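Local atomic coordinates of peptidoglycan DD-endopeptidase ShyB (Vibrio cholerae, PDB entry 2GU1), a protein that hydrolyses the peptide cross-links between peptidoglycan strands as a zinc-dependent DD-endopeptidase, probably to admit new glycans, and may replace related enzymes during zinc starvation. Residues Asp186-Phe189 with Asn195-Glu198; Ile8-Lys13 with Ser19-Gln24; Asp84-Tyr89 with Thr226-Pro231; Ser114-Arg117 with Thr121-Gln124. All blocks are in the same frame, centred on the assembly; numbering follows the deposited sequence.

Contact 1 of 4, residues Asp186-Phe189 with Asn195-Glu198; sequences DGRF and NSLE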
loop_
_atom_site.group_PDB
_atom_site.type_symbol
_atom_site.label_atom_id
_atom_site.label_comp_id
_atom_site.label_asym_id
_atom_site.label_seq_id
_atom_site.Cartn_x
_atom_site.Cartn_y
_atom_site.Cartn_z
ATOM N N ASP A 186 1.203 1.602 17.259
ATOM C CA ASP A 186 2.019 0.744 16.406
ATOM C C ASP A 186 1.268 0.158 15.203
ATOM O O ASP A 186 1.782 -0.709 14.501
ATOM C CB ASP A 186 2.664 -0.379 17.245
ATOM C CG ASP A 186 1.688 -1.487 17.617
ATOM O OD1 ASP A 186 0.460 -1.263 17.553
ATOM O OD2 ASP A 186 2.160 -2.587 17.995
ATOM N N GLY A 187 0.053 0.643 14.961
ATOM C CA GLY A 187 -0.711 0.159 13.825
ATOM C C GLY A 187 -1.371 -1.202 13.964
ATOM O O GLY A 187 -1.847 -1.758 12.973
ATOM N N ARG A 188 -1.403 -1.748 15.177
ATOM C CA ARG A 188 -2.039 -3.043 15.413
ATOM C C ARG A 188 -3.155 -2.883 16.435
ATOM O O ARG A 188 -3.121 -1.952 17.246
ATOM C CB ARG A 188 -1.026 -4.065 15.952
ATOM C CG ARG A 188 0.062 -4.452 14.971
ATOM C CD ARG A 188 0.879 -5.618 15.511
ATOM N NE ARG A 188 1.538 -5.314 16.781
ATOM C CZ ARG A 188 2.115 -6.232 17.555
ATOM N NH1 ARG A 188 2.106 -7.505 17.184
ATOM N NH2 ARG A 188 2.707 -5.886 18.692
ATOM N N PHE A 189 -4.132 -3.790 16.396
ATOM C CA PHE A 189 -5.252 -3.775 17.341
ATOM C C PHE A 189 -4.918 -4.589 18.589
ATOM O O PHE A 189 -4.377 -5.690 18.479
ATOM C CB PHE A 189 -6.514 -4.389 16.727
ATOM C CG PHE A 189 -7.284 -3.450 15.853
ATOM C CD1 PHE A 189 -6.925 -3.266 14.524
ATOM C CD2 PHE A 189 -8.368 -2.740 16.369
ATOM C CE1 PHE A 189 -7.640 -2.380 13.709
ATOM C CE2 PHE A 189 -9.087 -1.852 15.562
ATOM C CZ PHE A 189 -8.720 -1.675 14.232
ATOM N N ASN A 195 -3.256 -7.092 25.047
ATOM C CA ASN A 195 -2.769 -8.198 24.237
ATOM C C ASN A 195 -3.024 -7.840 22.771
ATOM O O ASN A 195 -4.133 -7.456 22.414
ATOM C CB ASN A 195 -3.518 -9.490 24.585
ATOM C CG ASN A 195 -3.404 -9.854 26.052
ATOM O OD1 ASN A 195 -2.309 -10.068 26.569
ATOM N ND2 ASN A 195 -4.540 -9.920 26.732
ATOM N N SER A 196 -2.004 -7.949 21.925
ATOM C CA SER A 196 -2.188 -7.640 20.510
ATOM C C SER A 196 -2.991 -8.743 19.834
ATOM O O SER A 196 -2.759 -9.923 20.088
ATOM C CB SER A 196 -0.844 -7.508 19.798
ATOM O OG SER A 196 -1.038 -7.455 18.391
ATOM N N LEU A 197 -3.922 -8.354 18.969
ATOM C CA LEU A 197 -4.747 -9.315 18.246
ATOM C C LEU A 197 -4.101 -9.686 16.914
ATOM O O LEU A 197 -4.573 -10.588 16.222
ATOM C CB LEU A 197 -6.148 -8.748 17.974
ATOM C CG LEU A 197 -7.104 -8.433 19.134
ATOM C CD1 LEU A 197 -7.066 -9.554 20.167
ATOM C CD2 LEU A 197 -6.715 -7.126 19.772
ATOM N N GLU A 198 -3.022 -8.990 16.566
ATOM C CA GLU A 198 -2.314 -9.224 15.307
ATOM C C GLU A 198 -0.858 -9.618 15.535
ATOM O O GLU A 198 -0.185 -9.061 16.398
ATOM C CB GLU A 198 -2.403 -7.965 14.442
ATOM C CG GLU A 198 -3.839 -7.598 14.124
ATOM C CD GLU A 198 -3.985 -6.283 13.389
ATOM O OE1 GLU A 198 -3.803 -5.219 14.022
ATOM O OE2 GLU A 198 -4.286 -6.316 12.179
#

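Contact 2 of 4, residues Ile8-Lys13 with Ser19-Gln24; sequences IHYMVK and SGIFAQ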
loop_
_atom_site.group_PDB
_atom_site.type_symbol
_atom_site.label_atom_id
_atom_site.label_comp_id
_atom_site.label_asym_id
_atom_site.label_seq_id
_atom_site.Cartn_x
_atom_site.Cartn_y
_atom_site.Cartn_z
ATOM N N ILE A 8 -5.031 18.385 -20.237
ATOM C CA ILE A 8 -5.937 17.264 -20.466
ATOM C C ILE A 8 -6.385 16.630 -19.149
ATOM O O ILE A 8 -5.559 16.245 -18.317
ATOM C CB ILE A 8 -5.260 16.167 -21.322
ATOM C CG1 ILE A 8 -4.868 16.736 -22.686
ATOM C CG2 ILE A 8 -6.192 14.979 -21.477
ATOM C CD1 ILE A 8 -4.110 15.764 -23.572
ATOM N N HIS A 9 -7.695 16.529 -18.960
ATOM C CA HIS A 9 -8.237 15.926 -17.756
ATOM C C HIS A 9 -8.741 14.537 -18.128
ATOM O O HIS A 9 -9.619 14.405 -18.978
ATOM C CB HIS A 9 -9.390 16.774 -17.208
ATOM C CG HIS A 9 -8.956 18.087 -16.634
ATOM N ND1 HIS A 9 -8.228 18.187 -15.468
ATOM C CD2 HIS A 9 -9.145 19.357 -17.067
ATOM C CE1 HIS A 9 -7.989 19.460 -15.206
ATOM N NE2 HIS A 9 -8.534 20.191 -16.162
ATOM N N TYR A 10 -8.173 13.509 -17.504
ATOM C CA TYR A 10 -8.576 12.135 -17.788
ATOM C C TYR A 10 -9.017 11.421 -16.519
ATOM O O TYR A 10 -8.253 11.331 -15.559
ATOM C CB TYR A 10 -7.421 11.332 -18.405
ATOM C CG TYR A 10 -7.836 9.934 -18.823
ATOM C CD1 TYR A 10 -8.379 9.699 -20.083
ATOM C CD2 TYR A 10 -7.756 8.859 -17.931
ATOM C CE1 TYR A 10 -8.836 8.442 -20.451
ATOM C CE2 TYR A 10 -8.217 7.589 -18.290
ATOM C CZ TYR A 10 -8.757 7.391 -19.552
ATOM O OH TYR A 10 -9.227 6.156 -19.927
ATOM N N MET A 11 -10.250 10.927 -16.506
ATOM C CA MET A 11 -10.723 10.189 -15.344
ATOM C C MET A 11 -10.506 8.698 -15.607
ATOM O O MET A 11 -10.966 8.159 -16.617
ATOM C CB MET A 11 -12.204 10.462 -15.069
ATOM C CG MET A 11 -12.754 9.609 -13.929
ATOM S SD MET A 11 -14.255 10.273 -13.184
ATOM C CE MET A 11 -13.538 11.420 -11.987
ATOM N N VAL A 12 -9.787 8.040 -14.706
ATOM C CA VAL A 12 -9.508 6.617 -14.861
ATOM C C VAL A 12 -10.778 5.781 -14.850
ATOM O O VAL A 12 -11.677 5.995 -14.031
ATOM C CB VAL A 12 -8.563 6.114 -13.752
ATOM C CG1 VAL A 12 -8.234 4.645 -13.984
ATOM C CG2 VAL A 12 -7.287 6.957 -13.747
ATOM N N LYS A 13 -10.839 4.819 -15.763
ATOM C CA LYS A 13 -11.994 3.950 -15.891
ATOM C C LYS A 13 -11.548 2.505 -15.721
ATOM O O LYS A 13 -10.355 2.202 -15.802
ATOM C CB LYS A 13 -12.627 4.131 -17.275
ATOM C CG LYS A 13 -12.862 5.582 -17.678
ATOM C CD LYS A 13 -13.393 5.678 -19.102
ATOM C CE LYS A 13 -13.535 7.130 -19.562
ATOM N NZ LYS A 13 -12.233 7.866 -19.555
ATOM N N SER A 19 0.022 2.905 -19.029
ATOM C CA SER A 19 0.468 2.714 -20.399
ATOM C C SER A 19 -0.687 2.793 -21.404
ATOM O O SER A 19 -0.510 3.287 -22.515
ATOM C CB SER A 19 1.208 1.374 -20.542
ATOM O OG SER A 19 0.305 0.280 -20.629
ATOM N N GLY A 20 -1.863 2.306 -21.015
ATOM C CA GLY A 20 -3.012 2.349 -21.907
ATOM C C GLY A 20 -3.523 3.770 -22.077
ATOM O O GLY A 20 -3.917 4.176 -23.174
ATOM N N ILE A 21 -3.515 4.528 -20.984
ATOM C CA ILE A 21 -3.963 5.914 -21.016
ATOM C C ILE A 21 -3.027 6.741 -21.893
ATOM O O ILE A 21 -3.480 7.545 -22.704
ATOM C CB ILE A 21 -4.014 6.507 -19.600
ATOM C CG1 ILE A 21 -5.140 5.835 -18.817
ATOM C CG2 ILE A 21 -4.226 8.028 -19.659
ATOM C CD1 ILE A 21 -5.149 6.164 -17.339
ATOM N N PHE A 22 -1.720 6.537 -21.750
ATOM C CA PHE A 22 -0.779 7.286 -22.570
ATOM C C PHE A 22 -0.967 6.964 -24.036
ATOM O O PHE A 22 -0.856 7.847 -24.895
ATOM C CB PHE A 22 0.661 7.004 -22.136
ATOM C CG PHE A 22 1.147 7.928 -21.066
ATOM C CD1 PHE A 22 0.254 8.471 -20.151
ATOM C CD2 PHE A 22 2.499 8.256 -20.962
ATOM C CE1 PHE A 22 0.688 9.321 -19.139
ATOM C CE2 PHE A 22 2.950 9.108 -19.955
ATOM C CZ PHE A 22 2.044 9.645 -19.040
ATOM N N ALA A 23 -1.269 5.699 -24.325
ATOM C CA ALA A 23 -1.486 5.282 -25.701
ATOM C C ALA A 23 -2.700 6.020 -26.271
ATOM O O ALA A 23 -2.632 6.596 -27.364
ATOM C CB ALA A 23 -1.701 3.763 -25.774
ATOM N N GLN A 24 -3.806 6.039 -25.536
ATOM C CA GLN A 24 -4.990 6.710 -26.061
ATOM C C GLN A 24 -4.880 8.238 -26.099
ATOM O O GLN A 24 -5.554 8.888 -26.898
ATOM C CB GLN A 24 -6.248 6.269 -25.301
ATOM C CG GLN A 24 -6.593 7.020 -24.038
ATOM C CD GLN A 24 -7.888 6.506 -23.416
ATOM O OE1 GLN A 24 -7.904 5.474 -22.744
ATOM N NE2 GLN A 24 -8.982 7.218 -23.653
#

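Contact 3 of 4, residues Asp84-Tyr89 with Thr226-Pro231; sequences DGSFSY and TGRVVP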
loop_
_atom_site.group_PDB
_atom_site.type_symbol
_atom_site.label_atom_id
_atom_site.label_comp_id
_atom_site.label_asym_id
_atom_site.label_seq_id
_atom_site.Cartn_x
_atom_site.Cartn_y
_atom_site.Cartn_z
ATOM N N ASP A 84 16.762 18.411 -18.819
ATOM C CA ASP A 84 17.549 17.311 -19.356
ATOM C C ASP A 84 16.691 16.209 -19.970
ATOM O O ASP A 84 17.207 15.187 -20.413
ATOM C CB ASP A 84 18.469 16.728 -18.271
ATOM C CG ASP A 84 17.702 16.128 -17.106
ATOM O OD1 ASP A 84 18.353 15.632 -16.164
ATOM O OD2 ASP A 84 16.454 16.149 -17.134
ATOM N N GLY A 85 15.380 16.421 -19.997
ATOM C CA GLY A 85 14.488 15.431 -20.577
ATOM C C GLY A 85 13.897 14.437 -19.592
ATOM O O GLY A 85 12.895 13.786 -19.888
ATOM N N SER A 86 14.513 14.308 -18.423
ATOM C CA SER A 86 14.020 13.384 -17.408
ATOM C C SER A 86 12.850 14.026 -16.669
ATOM O O SER A 86 12.576 15.215 -16.828
ATOM C CB SER A 86 15.123 13.053 -16.400
ATOM O OG SER A 86 15.431 14.182 -15.598
ATOM N N PHE A 87 12.162 13.229 -15.863
ATOM C CA PHE A 87 11.037 13.718 -15.076
ATOM C C PHE A 87 11.371 13.610 -13.600
ATOM O O PHE A 87 11.963 12.619 -13.166
ATOM C CB PHE A 87 9.776 12.894 -15.365
ATOM C CG PHE A 87 8.982 13.386 -16.540
ATOM C CD1 PHE A 87 7.789 14.083 -16.344
ATOM C CD2 PHE A 87 9.425 13.165 -17.837
ATOM C CE1 PHE A 87 7.050 14.548 -17.429
ATOM C CE2 PHE A 87 8.690 13.630 -18.934
ATOM C CZ PHE A 87 7.499 14.323 -18.723
ATOM N N SER A 88 11.007 14.635 -12.841
ATOM C CA SER A 88 11.234 14.651 -11.405
ATOM C C SER A 88 9.894 14.440 -10.696
ATOM O O SER A 88 8.831 14.784 -11.231
ATOM C CB SER A 88 11.860 15.979 -10.970
ATOM O OG SER A 88 11.071 17.078 -11.380
ATOM N N TYR A 89 9.958 13.883 -9.489
ATOM C CA TYR A 89 8.773 13.565 -8.693
ATOM C C TYR A 89 8.585 14.430 -7.443
ATOM O O TYR A 89 9.544 14.729 -6.741
ATOM C CB TYR A 89 8.864 12.102 -8.257
ATOM C CG TYR A 89 7.740 11.619 -7.363
ATOM C CD1 TYR A 89 6.586 11.050 -7.904
ATOM C CD2 TYR A 89 7.838 11.714 -5.976
ATOM C CE1 TYR A 89 5.561 10.584 -7.087
ATOM C CE2 TYR A 89 6.818 11.252 -5.147
ATOM C CZ TYR A 89 5.683 10.688 -5.706
ATOM O OH TYR A 89 4.679 10.222 -4.886
ATOM N N THR A 226 22.638 14.558 -11.399
ATOM C CA THR A 226 21.915 15.831 -11.362
ATOM C C THR A 226 21.921 16.571 -10.028
ATOM O O THR A 226 21.633 17.768 -9.979
ATOM C CB THR A 226 20.441 15.632 -11.724
ATOM O OG1 THR A 226 19.790 14.938 -10.651
ATOM C CG2 THR A 226 20.308 14.816 -13.005
ATOM N N GLY A 227 22.212 15.856 -8.946
ATOM C CA GLY A 227 22.222 16.480 -7.635
ATOM C C GLY A 227 20.829 16.670 -7.060
ATOM O O GLY A 227 20.671 17.205 -5.962
ATOM N N ARG A 228 19.811 16.240 -7.800
ATOM C CA ARG A 228 18.432 16.358 -7.338
ATOM C C ARG A 228 18.103 15.209 -6.380
ATOM O O ARG A 228 18.701 14.136 -6.461
ATOM C CB ARG A 228 17.468 16.333 -8.533
ATOM C CG ARG A 228 17.574 17.549 -9.456
ATOM C CD ARG A 228 16.430 17.599 -10.469
ATOM N NE ARG A 228 16.527 16.558 -11.486
ATOM C CZ ARG A 228 17.008 16.741 -12.713
ATOM N NH1 ARG A 228 17.440 17.936 -13.095
ATOM N NH2 ARG A 228 17.059 15.723 -13.561
ATOM N N VAL A 229 17.159 15.430 -5.473
ATOM C CA VAL A 229 16.786 14.385 -4.524
ATOM C C VAL A 229 15.978 13.272 -5.180
ATOM O O VAL A 229 14.936 13.511 -5.784
ATOM C CB VAL A 229 15.961 14.947 -3.338
ATOM C CG1 VAL A 229 16.797 15.926 -2.538
ATOM C CG2 VAL A 229 14.703 15.618 -3.851
ATOM N N VAL A 230 16.482 12.051 -5.064
ATOM C CA VAL A 230 15.826 10.870 -5.612
ATOM C C VAL A 230 15.906 9.874 -4.456
ATOM O O VAL A 230 16.901 9.169 -4.291
ATOM C CB VAL A 230 16.582 10.337 -6.843
ATOM C CG1 VAL A 230 15.864 9.130 -7.423
ATOM C CG2 VAL A 230 16.696 11.443 -7.889
ATOM N N PRO A 231 14.848 9.815 -3.637
ATOM C CA PRO A 231 14.780 8.926 -2.476
ATOM C C PRO A 231 14.906 7.432 -2.728
ATOM O O PRO A 231 14.415 6.903 -3.730
ATOM C CB PRO A 231 13.434 9.280 -1.854
ATOM C CG PRO A 231 12.593 9.577 -3.066
ATOM C CD PRO A 231 13.531 10.433 -3.899
#

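Contact 4 of 4, residues Ser114-Arg117 with Thr121-Gln124; sequences SARR and TSSQ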
loop_
_atom_site.group_PDB
_atom_site.type_symbol
_atom_site.label_atom_id
_atom_site.label_comp_id
_atom_site.label_asym_id
_atom_site.label_seq_id
_atom_site.Cartn_x
_atom_site.Cartn_y
_atom_site.Cartn_z
ATOM N N SER A 114 -25.645 -7.394 8.693
ATOM C CA SER A 114 -26.020 -6.268 9.536
ATOM C C SER A 114 -25.005 -5.128 9.446
ATOM O O SER A 114 -25.372 -3.953 9.508
ATOM C CB SER A 114 -26.150 -6.731 10.988
ATOM O OG SER A 114 -26.533 -5.660 11.830
ATOM N N ALA A 115 -23.731 -5.482 9.301
ATOM C CA ALA A 115 -22.654 -4.498 9.197
ATOM C C ALA A 115 -22.759 -3.736 7.877
ATOM O O ALA A 115 -22.577 -2.514 7.832
ATOM C CB ALA A 115 -21.292 -5.196 9.295
ATOM N N ARG A 116 -23.049 -4.464 6.801
ATOM C CA ARG A 116 -23.192 -3.853 5.486
ATOM C C ARG A 116 -24.432 -2.958 5.459
ATOM O O ARG A 116 -24.407 -1.860 4.899
ATOM C CB ARG A 116 -23.306 -4.932 4.397
ATOM C CG ARG A 116 -22.014 -5.702 4.103
ATOM C CD ARG A 116 -20.897 -4.780 3.630
ATOM N NE ARG A 116 -21.294 -3.968 2.480
ATOM C CZ ARG A 116 -21.251 -4.383 1.218
ATOM N NH1 ARG A 116 -20.821 -5.602 0.937
ATOM N NH2 ARG A 116 -21.647 -3.584 0.236
ATOM N N ARG A 117 -25.515 -3.420 6.074
ATOM C CA ARG A 117 -26.752 -2.643 6.096
ATOM C C ARG A 117 -26.622 -1.314 6.835
ATOM O O ARG A 117 -27.328 -0.349 6.515
ATOM C CB ARG A 117 -27.885 -3.466 6.715
ATOM C CG ARG A 117 -28.260 -4.681 5.883
ATOM C CD ARG A 117 -29.576 -5.300 6.323
ATOM N NE ARG A 117 -29.936 -6.419 5.457
ATOM C CZ ARG A 117 -31.107 -7.048 5.482
ATOM N NH1 ARG A 117 -32.051 -6.671 6.336
ATOM N NH2 ARG A 117 -31.334 -8.053 4.645
ATOM N N THR A 121 -18.356 -1.116 4.621
ATOM C CA THR A 121 -18.069 -1.713 3.321
ATOM C C THR A 121 -17.591 -3.153 3.489
ATOM O O THR A 121 -17.360 -3.621 4.613
ATOM C CB THR A 121 -16.968 -0.945 2.569
ATOM O OG1 THR A 121 -15.720 -1.094 3.261
ATOM C CG2 THR A 121 -17.319 0.526 2.462
ATOM N N SER A 122 -17.436 -3.847 2.365
ATOM C CA SER A 122 -16.973 -5.230 2.378
ATOM C C SER A 122 -15.571 -5.305 2.967
ATOM O O SER A 122 -15.281 -6.184 3.782
ATOM C CB SER A 122 -16.949 -5.807 0.957
ATOM O OG SER A 122 -18.256 -5.915 0.427
ATOM N N SER A 123 -14.705 -4.381 2.549
ATOM C CA SER A 123 -13.329 -4.359 3.043
ATOM C C SER A 123 -13.283 -4.073 4.545
ATOM O O SER A 123 -12.457 -4.633 5.263
ATOM C CB SER A 123 -12.502 -3.316 2.282
ATOM O OG SER A 123 -13.051 -2.022 2.427
ATOM N N GLN A 124 -14.170 -3.205 5.019
ATOM C CA GLN A 124 -14.210 -2.896 6.443
ATOM C C GLN A 124 -14.670 -4.132 7.211
ATOM O O GLN A 124 -14.134 -4.439 8.274
ATOM C CB GLN A 124 -15.146 -1.708 6.715
ATOM C CG GLN A 124 -14.586 -0.392 6.179
ATOM C CD GLN A 124 -15.509 0.799 6.385
ATOM O OE1 GLN A 124 -16.684 0.764 6.015
ATOM N NE2 GLN A 124 -14.969 1.871 6.961
#

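Contact 1 of 4, residues Asp186-Phe189 with Asn195-Glu198
Glu198 O is held by two donors: the hydroxyl Ser196 OG, which bonds to it at 2.7 Å in the carbonyl plane on a lone pair, and Arg188 NH1, whose bond is weak because the N-H points well off line. The setting is an Asx turn at Asp186 that leads into the edge strand 189-191 of the five-stranded antiparallel sheet, met by the chain returning after that strand. Phe189 is tied through both backbone polar groups. Its N donates to Glu198 OE1 at 2.8 Å, reaching the anti side of the carboxylate, and its O receives an almost straight bond from Leu197 N at 2.7 Å (177°). The same carboxylate oxygen lies at the edge of the Phe189 ring; the Phe189 side chain also packs on Ala181, Leu183 and Val131. Ser196 OG stands 3.3 Å above one face of the Arg188 guanidinium, toward its rim. A bend at chi3 (-60°) folds the arginine back, and Arg188 NE forms a salt bridge with Asp186 OD2 at 3.0 Å in the guanidinium plane; Tyr190 OH bonds to both Arg188 NH2 and Asp186 OD2. With NE on Asp186 and NH2 on Tyr190, the guanidinium is probably restrained in rotation; NH1 adds only the weak bond. The Asx turn itself closes where Arg188 N donates to Asp186 OD1 at 3.1 Å, approaching from above the carboxylate plane.

Contact 2 of 4, residues Ile8-Lys13 with Ser19-Gln24
The Tyr10 ring carries Ile21 over one face and meets the amide of Gln24 at its edge. Ile21 CG2 lies 4.1 Å from the ring centroid and only 15° off the normal, a CH-pi contact, while CD1 at the end of the same isoleucine reaches Tyr10 CE2 at 3.5 Å. At the edge, Gln24 NE2 approaches Tyr10 CE1 to 3.4 Å, and the amide stands steeply to the ring, their planes 75° apart. These residues belong to strand 8-11 and helix 18-24 of the LysM-like domain, whose order of strand, two helices and strand in the first 58 residues is consistent with the beta-alpha-alpha-beta fold of LysM modules. Tyr10 CG is anti to the backbone N (chi1 -175°), which sends the ring from the strand toward the helix. Val12 adds a looser apolar touch, with CG2 at 4.3 Å from Ile21 CD1, and Ile21 also packs on Leu54 of strand 53-58, the neighbour of strand 8-11. Gln24 OE1 comes to 3.2 Å from Tyr10 OH, but the phenol is bonded to Asp16 OD2, which also accepts from Lys13 N. The helix is therefore held against the strand by an apolar centre with a polar border, where the phenol oxygen of the buried Tyr10 is satisfied by a carboxylate in the connecting loop and the exposed glutamine merely lines the ring edge.

Contact 3 of 4, residues Asp84-Tyr89 with Thr226-Pro231
A single guanidinium nitrogen joins segments far apart in sequence: Arg228 NH2 forms a salt bridge with Asp84 OD1 at 2.9 Å, straight at 164°, while the backbones stay separate, the nearest CA atoms, of Asp84 and Thr226, being 9.2 Å apart. The bond lies near the guanidinium plane and meets OD1 on the syn side; NH2 alone bonds, to OD1 alone, a one-point pairing in keeping with the 87° between the two planes. It links the turn before strand 87-93, an edge strand of the LysM-like sheet, to the loop between strands 213-215 and 235-237, which runs on toward the zinc ligands His232 and Asp236. Each partner is steadied within its own turn. Ser86 N closes an Asx turn on Asp84 OD2 at 3.0 Å, and Ser86 OG adds a second bond to it at 2.7 Å, both from the same face of the carboxylate, leaving OD1 directed at the arginine. Arg228 N closes an ST turn on Thr226 OG1 at 3.1 Å, and Thr226 CB lies 3.7 Å above the guanidinium, over its centre. Ser86 OG also sits close to Arg228 NH2, but the angle is too poor for a bond. Glu82 adds a long, weak ion pair to Arg228 NH1. Two acids would probably suit the arginine's charge, and the link is electrostatic, at the surface, with little apolar packing.

Contact 4 of 4, residues Ser114-Arg117 with Thr121-Gln124
Helix 111-117 ends and, after a short connection, helix 122-132 starts, so that the CA atoms of Arg116 and Thr121 lie 6.0 Å apart across a helix-loop-helix corner. The second helix opens with a capping box, Thr121 being the N-cap. Across the corner the arginine does the touching: Arg116 folds over the start of that helix, its CD at 3.7 Å from Thr121 C, and its guanidinium lays one face above Ser122 N, 3.6 Å from the plane and displaced toward the rim. Bends at chi2 (-60°) and chi3 (-54°) curl the chain back over the corner. Arg116 NH1 comes very near Ser122 OG, but the angle does not suit a hydrogen bond, so that approach is doubtful as a polar link. The contact is therefore mainly van der Waals packing on the helix start, where the positive end of the helix dipole would probably be mildly unfavourable to the cation, a cost that solvent may reduce. Ala115 and Arg116 also pack on Val125 of the second helix. The corner lies in the Csd3 second-domain region, where Ser114 OG bonds to Glu106 O of edge strand 97-106 and Gln124 touches Val152 of strand 147-157. The box itself is reciprocal: Gln124 N donates to Thr121 OG1 at 3.2 Å, and Thr121 N donates to Gln124 OE1 at 2.9 Å on a lone pair.

Contact 2 is the buried one, apolar and centred on an aromatic ring; contact 1 is partly buried and combines one backbone-backbone bond with bonds from backbone to side chain; contacts 3 and 4 lie at the surface. Contacts 1 and 4 fall in the same Csd3 region, with centres about 22 Å apart, one at the edge strand of its sheet and the other at a helix corner. Contacts 2 and 3 reach opposite outermost strands of the LysM-like sheet. Contact 3 alone joins distant parts of the chain, and the loop it closes contains both contacts 1 and 4. Contacts 1 and 3 share Asx turns and arginine salt bridges, though in contact 1 the pair is local.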